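BH2621 protein (Bacillus halodurans, PDB 2QML) probably acts as a GNAT-type N-acyltransferase, perhaps moving fatty acyl groups onto a lysine amine in siderophore biosynthesis. Local coordinates at residues A[27-40]-A[51-65]. Residues are numbered along the deposited sequence; the frame is centred on the assembly and turned at random.
Sequences VTMDDVDMLHSWMH and NIPLVDYKKHLQTFL
The imidazole of His-36 has Leu-54 over one face, where CD1 makes a CH-pi contact 4.0 Å from the ring centroid, and CD2 of His-40 over the other; Ile-52 O lies at its edge, in plane. Asn-51 CA covers a face of the His-40 ring, 3.7 Å from its centroid. The Tyr-57 ring takes Val-32 CG2 at its edge and His-36 CA over a face.

Both imidazoles donate to one carbonyl: His-36 NE2 lies 2.8 Å from Ile-52 O, nearly in line with C=O but with a bent N-H...O angle of 133°, whereas His-40 NE2, at 3.0 Å from Ile-52 O, is straighter (167°) and stands above the carbonyl plane. With CG anti to the backbone N, the His-36 ring reaches this oxygen.

Helices 32-38 and 54-65 cross at 110°, and Val-32 is a knob among Leu-54, Tyr-57, Lys-58 and Leu-61; its CG2 presses to 3.4 Å from Lys-58 CG. The bent Met-29 chain lays SE 3.8 Å from Leu-65 CD1.

Leu-61, and Val-27 in the loop leading to helix 32-38, both touch Leu-72 of strand 70-77 in the GNAT sheet. The shared acceptor implies a hydrogen on each NE2 and would limit rotation of both rings, tied just ahead of N-cap Pro-53.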
ATOM      1  N   VAL A  27      -5.513  -5.933 -10.081  1.00 21.27           N
ATOM      2  CA  VAL A  27      -5.679  -5.002 -11.161  1.00 20.37           C
ATOM      3  C   VAL A  27      -5.605  -5.767 -12.534  1.00 20.25           C
ATOM      4  O   VAL A  27      -4.889  -6.776 -12.691  1.00 22.29           O
ATOM      5  CB  VAL A  27      -4.604  -3.909 -11.076  1.00 19.73           C
ATOM      6  CG1 VAL A  27      -4.505  -3.106 -12.387  1.00 18.99           C
ATOM      7  CG2 VAL A  27      -4.804  -2.995  -9.828  1.00 19.20           C
ATOM      8  N   THR A  28      -6.336  -5.259 -13.516  1.00 22.70           N
ATOM      9  CA  THR A  28      -6.290  -5.723 -14.881  1.00 21.65           C
ATOM     10  C   THR A  28      -6.182  -4.522 -15.809  1.00 24.76           C
ATOM     11  O   THR A  28      -6.362  -3.401 -15.393  1.00 23.47           O
ATOM     12  CB  THR A  28      -7.538  -6.568 -15.316  1.00 23.14           C
ATOM     13  OG1 THR A  28      -8.659  -5.715 -15.539  1.00 23.64           O
ATOM     14  CG2 THR A  28      -7.866  -7.590 -14.253  1.00 22.32           C
HETATM   15  N   MSE A  29      -5.948  -4.770 -17.091  1.00 23.28           N
HETATM   16  CA  MSE A  29      -5.867  -3.688 -18.087  1.00 25.23           C
HETATM   17  C   MSE A  29      -7.181  -2.955 -18.275  1.00 26.03           C
HETATM   18  O   MSE A  29      -7.172  -1.810 -18.756  1.00 28.02           O
HETATM   19  CB  MSE A  29      -5.315  -4.190 -19.434  1.00 26.76           C
HETATM   20  CG  MSE A  29      -3.835  -4.571 -19.398  1.00 28.70           C
HETATM   21 SE   MSE A  29      -2.680  -3.084 -18.940  0.75 35.23          SE
HETATM   22  CE  MSE A  29      -2.976  -1.940 -20.513  1.00 31.24           C
ATOM     23  N   ASP A  30      -8.297  -3.557 -17.852  1.00 23.94           N
ATOM     24  CA  ASP A  30      -9.582  -2.864 -17.884  1.00 25.06           C
ATOM     25  C   ASP A  30      -9.647  -1.724 -16.894  1.00 23.71           C
ATOM     26  O   ASP A  30     -10.555  -0.909 -16.964  1.00 24.79           O
ATOM     27  CB  ASP A  30     -10.747  -3.807 -17.567  1.00 27.32           C
ATOM     28  CG  ASP A  30     -10.978  -4.873 -18.642  1.00 37.68           C
ATOM     29  OD1 ASP A  30     -10.601  -4.659 -19.831  1.00 34.80           O
ATOM     30  OD2 ASP A  30     -11.568  -5.917 -18.244  1.00 43.11           O
ATOM     31  N   ASP A  31      -8.708  -1.661 -15.961  1.00 21.01           N
ATOM     32  CA  ASP A  31      -8.680  -0.620 -14.958  1.00 21.66           C
ATOM     33  C   ASP A  31      -7.875   0.584 -15.364  1.00 22.53           C
ATOM     34  O   ASP A  31      -7.830   1.532 -14.595  1.00 22.00           O
ATOM     35  CB  ASP A  31      -8.055  -1.160 -13.687  1.00 22.43           C
ATOM     36  CG  ASP A  31      -8.815  -2.327 -13.114  1.00 25.58           C
ATOM     37  OD1 ASP A  31     -10.051  -2.347 -13.244  1.00 25.76           O
ATOM     38  OD2 ASP A  31      -8.136  -3.185 -12.516  1.00 22.76           O
ATOM     39  N   VAL A  32      -7.344   0.587 -16.579  1.00 21.49           N
ATOM     40  CA  VAL A  32      -6.389   1.628 -16.958  1.00 21.80           C
ATOM     41  C   VAL A  32      -6.985   3.023 -16.938  1.00 21.17           C
ATOM     42  O   VAL A  32      -6.288   3.944 -16.490  1.00 19.50           O
ATOM     43  CB  VAL A  32      -5.678   1.314 -18.317  1.00 22.85           C
ATOM     44  CG1 VAL A  32      -6.608   1.409 -19.486  1.00 25.32           C
ATOM     45  CG2 VAL A  32      -4.456   2.280 -18.479  1.00 25.11           C
ATOM     46  N   ASP A  33      -8.202   3.216 -17.429  1.00 20.86           N
ATOM     47  CA  ASP A  33      -8.782   4.560 -17.429  1.00 22.38           C
ATOM     48  C   ASP A  33      -9.014   5.082 -15.998  1.00 19.25           C
ATOM     49  O   ASP A  33      -8.770   6.259 -15.697  1.00 21.36           O
ATOM     50  CB  ASP A  33     -10.081   4.597 -18.245  1.00 22.57           C
ATOM     51  CG  ASP A  33      -9.874   4.158 -19.692  1.00 29.98           C
ATOM     52  OD1 ASP A  33      -9.045   4.706 -20.404  1.00 33.11           O
ATOM     53  OD2 ASP A  33     -10.545   3.220 -20.114  1.00 49.02           O
HETATM   54  N   MSE A  34      -9.528   4.223 -15.138  1.00 20.63           N
HETATM   55  CA  MSE A  34      -9.788   4.594 -13.769  1.00 22.40           C
HETATM   56  C   MSE A  34      -8.503   4.921 -13.033  1.00 23.16           C
HETATM   57  O   MSE A  34      -8.418   5.937 -12.349  1.00 21.61           O
HETATM   58  CB  MSE A  34     -10.513   3.454 -13.039  1.00 19.98           C
HETATM   59  CG  MSE A  34     -10.767   3.734 -11.569  1.00 20.14           C
HETATM   60 SE   MSE A  34     -11.898   2.339 -10.813  0.75 26.28          SE
HETATM   61  CE  MSE A  34     -10.703   0.871 -10.806  1.00 21.33           C
ATOM     62  N   LEU A  35      -7.509   4.067 -13.171  1.00 21.03           N
ATOM     63  CA  LEU A  35      -6.222   4.259 -12.502  1.00 22.55           C
ATOM     64  C   LEU A  35      -5.535   5.540 -13.031  1.00 21.40           C
ATOM     65  O   LEU A  35      -4.955   6.338 -12.263  1.00 19.18           O
ATOM     66  CB  LEU A  35      -5.339   3.025 -12.632  1.00 21.06           C
ATOM     67  CG  LEU A  35      -5.822   1.777 -11.891  1.00 22.54           C
ATOM     68  CD1 LEU A  35      -4.859   0.633 -12.152  1.00 21.82           C
ATOM     69  CD2 LEU A  35      -5.986   2.064 -10.414  1.00 24.78           C
ATOM     70  N   HIS A  36      -5.604   5.746 -14.348  1.00 21.99           N
ATOM     71  CA  HIS A  36      -5.066   6.968 -14.985  1.00 22.31           C
ATOM     72  C   HIS A  36      -5.688   8.238 -14.381  1.00 22.57           C
ATOM     73  O   HIS A  36      -5.006   9.211 -14.095  1.00 20.31           O
ATOM     74  CB  HIS A  36      -5.289   6.876 -16.483  1.00 21.70           C
ATOM     75  CG  HIS A  36      -4.886   8.108 -17.225  1.00 18.34           C
ATOM     76  ND1 HIS A  36      -5.808   9.018 -17.695  1.00 23.89           N
ATOM     77  CD2 HIS A  36      -3.664   8.606 -17.530  1.00 21.00           C
ATOM     78  CE1 HIS A  36      -5.165  10.008 -18.282  1.00 23.45           C
ATOM     79  NE2 HIS A  36      -3.869   9.777 -18.209  1.00 23.31           N
ATOM     80  N   SER A  37      -7.000   8.216 -14.151  1.00 20.69           N
ATOM     81  CA  SER A  37      -7.707   9.323 -13.497  1.00 22.19           C
ATOM     82  C   SER A  37      -7.175   9.544 -12.055  1.00 21.50           C
ATOM     83  O   SER A  37      -6.892  10.686 -11.631  1.00 19.83           O
ATOM     84  CB  SER A  37      -9.206   9.056 -13.479  1.00 24.28           C
ATOM     85  OG  SER A  37      -9.859  10.136 -12.882  1.00 24.12           O
ATOM     86  N   TRP A  38      -6.996   8.472 -11.311  1.00 21.18           N
ATOM     87  CA  TRP A  38      -6.446   8.594  -9.956  1.00 21.26           C
ATOM     88  C   TRP A  38      -5.049   9.198  -9.936  1.00 19.75           C
ATOM     89  O   TRP A  38      -4.740  10.017  -9.051  1.00 21.61           O
ATOM     90  CB  TRP A  38      -6.415   7.254  -9.201  1.00 21.23           C
ATOM     91  CG  TRP A  38      -7.758   6.608  -9.031  1.00 24.48           C
ATOM     92  CD1 TRP A  38      -8.950   7.171  -9.242  1.00 20.54           C
ATOM     93  CD2 TRP A  38      -8.025   5.315  -8.473  1.00 19.43           C
ATOM     94  NE1 TRP A  38      -9.978   6.289  -8.940  1.00 22.87           N
ATOM     95  CE2 TRP A  38      -9.436   5.150  -8.448  1.00 24.19           C
ATOM     96  CE3 TRP A  38      -7.229   4.291  -7.989  1.00 21.44           C
ATOM     97  CZ2 TRP A  38     -10.045   3.989  -7.989  1.00 19.89           C
ATOM     98  CZ3 TRP A  38      -7.853   3.136  -7.552  1.00 23.23           C
ATOM     99  CH2 TRP A  38      -9.227   2.995  -7.560  1.00 24.02           C
HETATM  100  N   MSE A  39      -4.213   8.812 -10.922  1.00 19.48           N
HETATM  101  CA  MSE A  39      -2.871   9.337 -11.080  1.00 22.08           C
HETATM  102  C   MSE A  39      -2.809  10.826 -11.432  1.00 21.74           C
HETATM  103  O   MSE A  39      -1.739  11.411 -11.360  1.00 21.47           O
HETATM  104  CB  MSE A  39      -2.092   8.536 -12.127  1.00 20.78           C
HETATM  105  CG  MSE A  39      -1.748   7.136 -11.657  1.00 17.22           C
HETATM  106 SE   MSE A  39      -0.979   6.985  -9.834  0.75 23.65          SE
HETATM  107  CE  MSE A  39      -0.507   5.075  -9.836  1.00 22.90           C
ATOM    108  N   HIS A  40      -3.931  11.386 -11.849  1.00 20.42           N
ATOM    109  CA  HIS A  40      -4.043  12.800 -12.129  1.00 22.17           C
ATOM    110  C   HIS A  40      -4.657  13.581 -10.947  1.00 22.83           C
ATOM    111  O   HIS A  40      -4.870  14.775 -11.031  1.00 23.61           O
ATOM    112  CB  HIS A  40      -4.782  13.025 -13.464  1.00 21.96           C
ATOM    113  CG  HIS A  40      -3.912  12.782 -14.658  1.00 25.27           C
ATOM    114  ND1 HIS A  40      -3.289  13.810 -15.339  1.00 29.93           N
ATOM    115  CD2 HIS A  40      -3.508  11.633 -15.260  1.00 24.14           C
ATOM    116  CE1 HIS A  40      -2.564  13.307 -16.322  1.00 27.47           C
ATOM    117  NE2 HIS A  40      -2.651  11.991 -16.280  1.00 27.43           N
ATOM    118  N   ASN A  51       1.170  11.466 -13.585  1.00 25.64           N
ATOM    119  CA  ASN A  51       0.222  12.309 -14.297  1.00 23.64           C
ATOM    120  C   ASN A  51       0.780  12.454 -15.714  1.00 24.30           C
ATOM    121  O   ASN A  51       1.316  13.461 -16.114  1.00 25.14           O
ATOM    122  CB  ASN A  51      -0.041  13.660 -13.605  1.00 26.05           C
ATOM    123  CG  ASN A  51       1.227  14.409 -13.252  1.00 21.16           C
ATOM    124  OD1 ASN A  51       2.206  13.825 -12.775  1.00 26.21           O
ATOM    125  ND2 ASN A  51       1.186  15.748 -13.425  1.00 26.29           N
ATOM    126  N   ILE A  52       0.629  11.372 -16.446  1.00 21.46           N
ATOM    127  CA  ILE A  52       1.130  11.222 -17.795  1.00 20.19           C
ATOM    128  C   ILE A  52      -0.006  10.873 -18.761  1.00 19.47           C
ATOM    129  O   ILE A  52      -1.116  10.468 -18.313  1.00 21.99           O
ATOM    130  CB  ILE A  52       2.271  10.125 -17.799  1.00 20.32           C
ATOM    131  CG1 ILE A  52       1.747   8.743 -17.422  1.00 19.48           C
ATOM    132  CG2 ILE A  52       3.390  10.576 -16.855  1.00 22.67           C
ATOM    133  CD1 ILE A  52       2.784   7.614 -17.455  1.00 20.21           C
ATOM    134  N   PRO A  53       0.244  11.022 -20.080  1.00 20.71           N
ATOM    135  CA  PRO A  53      -0.764  10.657 -21.075  1.00 20.35           C
ATOM    136  C   PRO A  53      -1.229   9.217 -20.912  1.00 20.87           C
ATOM    137  O   PRO A  53      -0.447   8.321 -20.480  1.00 20.50           O
ATOM    138  CB  PRO A  53      -0.042  10.900 -22.405  1.00 20.67           C
ATOM    139  CG  PRO A  53       0.928  11.948 -22.073  1.00 20.66           C
ATOM    140  CD  PRO A  53       1.437  11.595 -20.725  1.00 21.91           C
ATOM    141  N   LEU A  54      -2.513   9.003 -21.190  1.00 20.10           N
ATOM    142  CA  LEU A  54      -3.133   7.677 -21.105  1.00 20.79           C
ATOM    143  C   LEU A  54      -2.327   6.600 -21.887  1.00 21.65           C
ATOM    144  O   LEU A  54      -2.116   5.529 -21.353  1.00 20.27           O
ATOM    145  CB  LEU A  54      -4.584   7.756 -21.597  1.00 22.13           C
ATOM    146  CG  LEU A  54      -5.370   6.451 -21.518  1.00 24.25           C
ATOM    147  CD1 LEU A  54      -5.474   5.958 -20.065  1.00 22.53           C
ATOM    148  CD2 LEU A  54      -6.729   6.622 -22.175  1.00 23.49           C
ATOM    149  N   VAL A  55      -1.816   6.929 -23.079  1.00 22.27           N
ATOM    150  CA  VAL A  55      -1.045   5.990 -23.877  1.00 22.85           C
ATOM    151  C   VAL A  55       0.185   5.479 -23.109  1.00 21.88           C
ATOM    152  O   VAL A  55       0.501   4.297 -23.130  1.00 20.61           O
ATOM    153  CB  VAL A  55      -0.658   6.596 -25.291  1.00 21.58           C
ATOM    154  CG1 VAL A  55       0.313   7.785 -25.197  1.00 20.63           C
ATOM    155  CG2 VAL A  55      -0.071   5.513 -26.172  1.00 25.35           C
ATOM    156  N   ASP A  56       0.846   6.380 -22.412  1.00 21.11           N
ATOM    157  CA  ASP A  56       2.025   6.025 -21.631  1.00 20.95           C
ATOM    158  C   ASP A  56       1.624   5.264 -20.381  1.00 21.98           C
ATOM    159  O   ASP A  56       2.291   4.269 -20.021  1.00 20.85           O
ATOM    160  CB  ASP A  56       2.772   7.255 -21.253  1.00 19.95           C
ATOM    161  CG  ASP A  56       3.297   7.996 -22.465  1.00 19.76           C
ATOM    162  OD1 ASP A  56       3.745   7.381 -23.483  1.00 22.92           O
ATOM    163  OD2 ASP A  56       3.217   9.252 -22.385  1.00 25.96           O
ATOM    164  N   TYR A  57       0.580   5.742 -19.691  1.00 21.38           N
ATOM    165  CA  TYR A  57       0.114   5.059 -18.491  1.00 20.74           C
ATOM    166  C   TYR A  57      -0.246   3.602 -18.819  1.00 21.73           C
ATOM    167  O   TYR A  57       0.095   2.723 -18.053  1.00 20.94           O
ATOM    168  CB  TYR A  57      -1.029   5.808 -17.740  1.00 19.56           C
ATOM    169  CG  TYR A  57      -1.254   5.148 -16.398  1.00 18.94           C
ATOM    170  CD1 TYR A  57      -0.347   5.295 -15.358  1.00 22.92           C
ATOM    171  CD2 TYR A  57      -2.347   4.296 -16.215  1.00 19.27           C
ATOM    172  CE1 TYR A  57      -0.539   4.648 -14.168  1.00 22.37           C
ATOM    173  CE2 TYR A  57      -2.520   3.626 -15.043  1.00 22.99           C
ATOM    174  CZ  TYR A  57      -1.617   3.807 -14.027  1.00 22.91           C
ATOM    175  OH  TYR A  57      -1.837   3.094 -12.899  1.00 23.03           O
ATOM    176  N   LYS A  58      -0.890   3.362 -19.953  1.00 22.00           N
ATOM    177  CA  LYS A  58      -1.205   2.002 -20.411  1.00 22.10           C
ATOM    178  C   LYS A  58       0.058   1.112 -20.494  1.00 22.28           C
ATOM    179  O   LYS A  58       0.082  -0.012 -19.958  1.00 22.10           O
ATOM    180  CB  LYS A  58      -1.930   2.057 -21.771  1.00 21.69           C
ATOM    181  CG  LYS A  58      -3.368   2.470 -21.682  1.00 29.06           C
ATOM    182  CD  LYS A  58      -4.060   2.495 -23.085  1.00 32.82           C
ATOM    183  CE  LYS A  58      -5.546   2.887 -22.989  1.00 33.87           C
ATOM    184  NZ  LYS A  58      -6.168   3.131 -24.327  1.00 35.54           N
ATOM    185  N   LYS A  59       1.110   1.642 -21.112  0.50 20.45           N
ATOM    186  CA  LYS A  59       2.377   0.923 -21.286  0.50 22.15           C
ATOM    187  C   LYS A  59       3.021   0.647 -19.926  0.50 22.57           C
ATOM    188  O   LYS A  59       3.613  -0.409 -19.711  0.50 20.70           O
ATOM    189  CB  LYS A  59       3.361   1.689 -22.209  0.50 21.98           C
ATOM    190  CG  LYS A  59       2.885   2.063 -23.640  0.50 30.35           C
ATOM    191  CD  LYS A  59       4.039   2.633 -24.540  0.50 26.26           C
ATOM    192  CE  LYS A  59       3.560   3.393 -25.833  0.50 29.10           C
ATOM    193  NZ  LYS A  59       4.697   3.797 -26.749  0.50 20.84           N
ATOM    194  N   HIS A  60       2.956   1.618 -19.030  1.00 20.64           N
ATOM    195  CA  HIS A  60       3.473   1.422 -17.693  1.00 19.26           C
ATOM    196  C   HIS A  60       2.686   0.360 -16.913  1.00 21.93           C
ATOM    197  O   HIS A  60       3.273  -0.521 -16.285  1.00 20.22           O
ATOM    198  CB  HIS A  60       3.485   2.750 -16.930  1.00 19.01           C
ATOM    199  CG  HIS A  60       3.619   2.571 -15.446  1.00 19.79           C
ATOM    200  ND1 HIS A  60       4.800   2.195 -14.859  1.00 24.67           N
ATOM    201  CD2 HIS A  60       2.714   2.701 -14.448  1.00 24.20           C
ATOM    202  CE1 HIS A  60       4.597   2.061 -13.559  1.00 23.97           C
ATOM    203  NE2 HIS A  60       3.360   2.407 -13.284  1.00 26.14           N
ATOM    204  N   LEU A  61       1.373   0.477 -16.919  1.00 21.51           N
ATOM    205  CA  LEU A  61       0.551  -0.470 -16.194  1.00 22.24           C
ATOM    206  C   LEU A  61       0.782  -1.889 -16.709  1.00 22.53           C
ATOM    207  O   LEU A  61       0.936  -2.829 -15.915  1.00 22.70           O
ATOM    208  CB  LEU A  61      -0.926  -0.069 -16.289  1.00 23.54           C
ATOM    209  CG  LEU A  61      -1.873  -0.910 -15.419  1.00 24.09           C
ATOM    210  CD1 LEU A  61      -1.480  -0.798 -13.956  1.00 26.41           C
ATOM    211  CD2 LEU A  61      -3.381  -0.536 -15.647  1.00 21.99           C
ATOM    212  N   GLN A  62       0.845  -2.063 -18.016  1.00 21.90           N
ATOM    213  CA  GLN A  62       1.140  -3.371 -18.615  1.00 23.55           C
ATOM    214  C   GLN A  62       2.457  -3.948 -18.136  1.00 24.35           C
ATOM    215  O   GLN A  62       2.530  -5.113 -17.762  1.00 23.65           O
ATOM    216  CB  GLN A  62       1.118  -3.187 -20.117  1.00 26.33           C
ATOM    217  CG  GLN A  62       1.154  -4.382 -20.943  1.00 32.47           C
ATOM    218  CD  GLN A  62       0.885  -3.990 -22.360  1.00 43.34           C
ATOM    219  OE1 GLN A  62       1.621  -3.185 -22.945  1.00 44.31           O
ATOM    220  NE2 GLN A  62      -0.191  -4.514 -22.914  1.00 39.72           N
ATOM    221  N   THR A  63       3.496  -3.117 -18.066  1.00 23.40           N
ATOM    222  CA  THR A  63       4.794  -3.567 -17.627  1.00 22.53           C
ATOM    223  C   THR A  63       4.715  -4.029 -16.158  1.00 22.99           C
ATOM    224  O   THR A  63       5.226  -5.092 -15.816  1.00 21.56           O
ATOM    225  CB  THR A  63       5.803  -2.462 -17.806  1.00 23.94           C
ATOM    226  OG1 THR A  63       5.837  -2.074 -19.196  1.00 25.71           O
ATOM    227  CG2 THR A  63       7.202  -2.919 -17.403  1.00 22.86           C
ATOM    228  N   PHE A  64       4.062  -3.259 -15.309  1.00 22.40           N
ATOM    229  CA  PHE A  64       3.927  -3.589 -13.882  1.00 21.83           C
ATOM    230  C   PHE A  64       3.090  -4.829 -13.675  1.00 23.21           C
ATOM    231  O   PHE A  64       3.417  -5.618 -12.825  1.00 24.25           O
ATOM    232  CB  PHE A  64       3.359  -2.409 -13.082  1.00 22.11           C
ATOM    233  CG  PHE A  64       4.420  -1.543 -12.452  1.00 21.71           C
ATOM    234  CD1 PHE A  64       5.647  -1.392 -13.063  1.00 23.52           C
ATOM    235  CD2 PHE A  64       4.212  -0.885 -11.246  1.00 22.10           C
ATOM    236  CE1 PHE A  64       6.650  -0.634 -12.467  1.00 26.36           C
ATOM    237  CE2 PHE A  64       5.220  -0.137 -10.667  1.00 23.36           C
ATOM    238  CZ  PHE A  64       6.443  -0.011 -11.289  1.00 21.49           C
ATOM    239  N   LEU A  65       2.080  -5.036 -14.498  1.00 20.50           N
ATOM    240  CA  LEU A  65       1.243  -6.259 -14.403  1.00 22.99           C
ATOM    241  C   LEU A  65       2.018  -7.509 -14.799  1.00 26.64           C
ATOM    242  O   LEU A  65       1.703  -8.597 -14.310  1.00 28.91           O
ATOM    243  CB  LEU A  65      -0.022  -6.115 -15.228  1.00 21.55           C
ATOM    244  CG  LEU A  65      -1.115  -5.171 -14.695  1.00 21.83           C
ATOM    245  CD1 LEU A  65      -2.213  -4.956 -15.708  1.00 25.58           C
ATOM    246  CD2 LEU A  65      -1.712  -5.624 -13.315  1.00 22.62           C
TER
HETATM  247  O   HOH W   1      -8.599   3.356 -22.698  1.00 49.94           O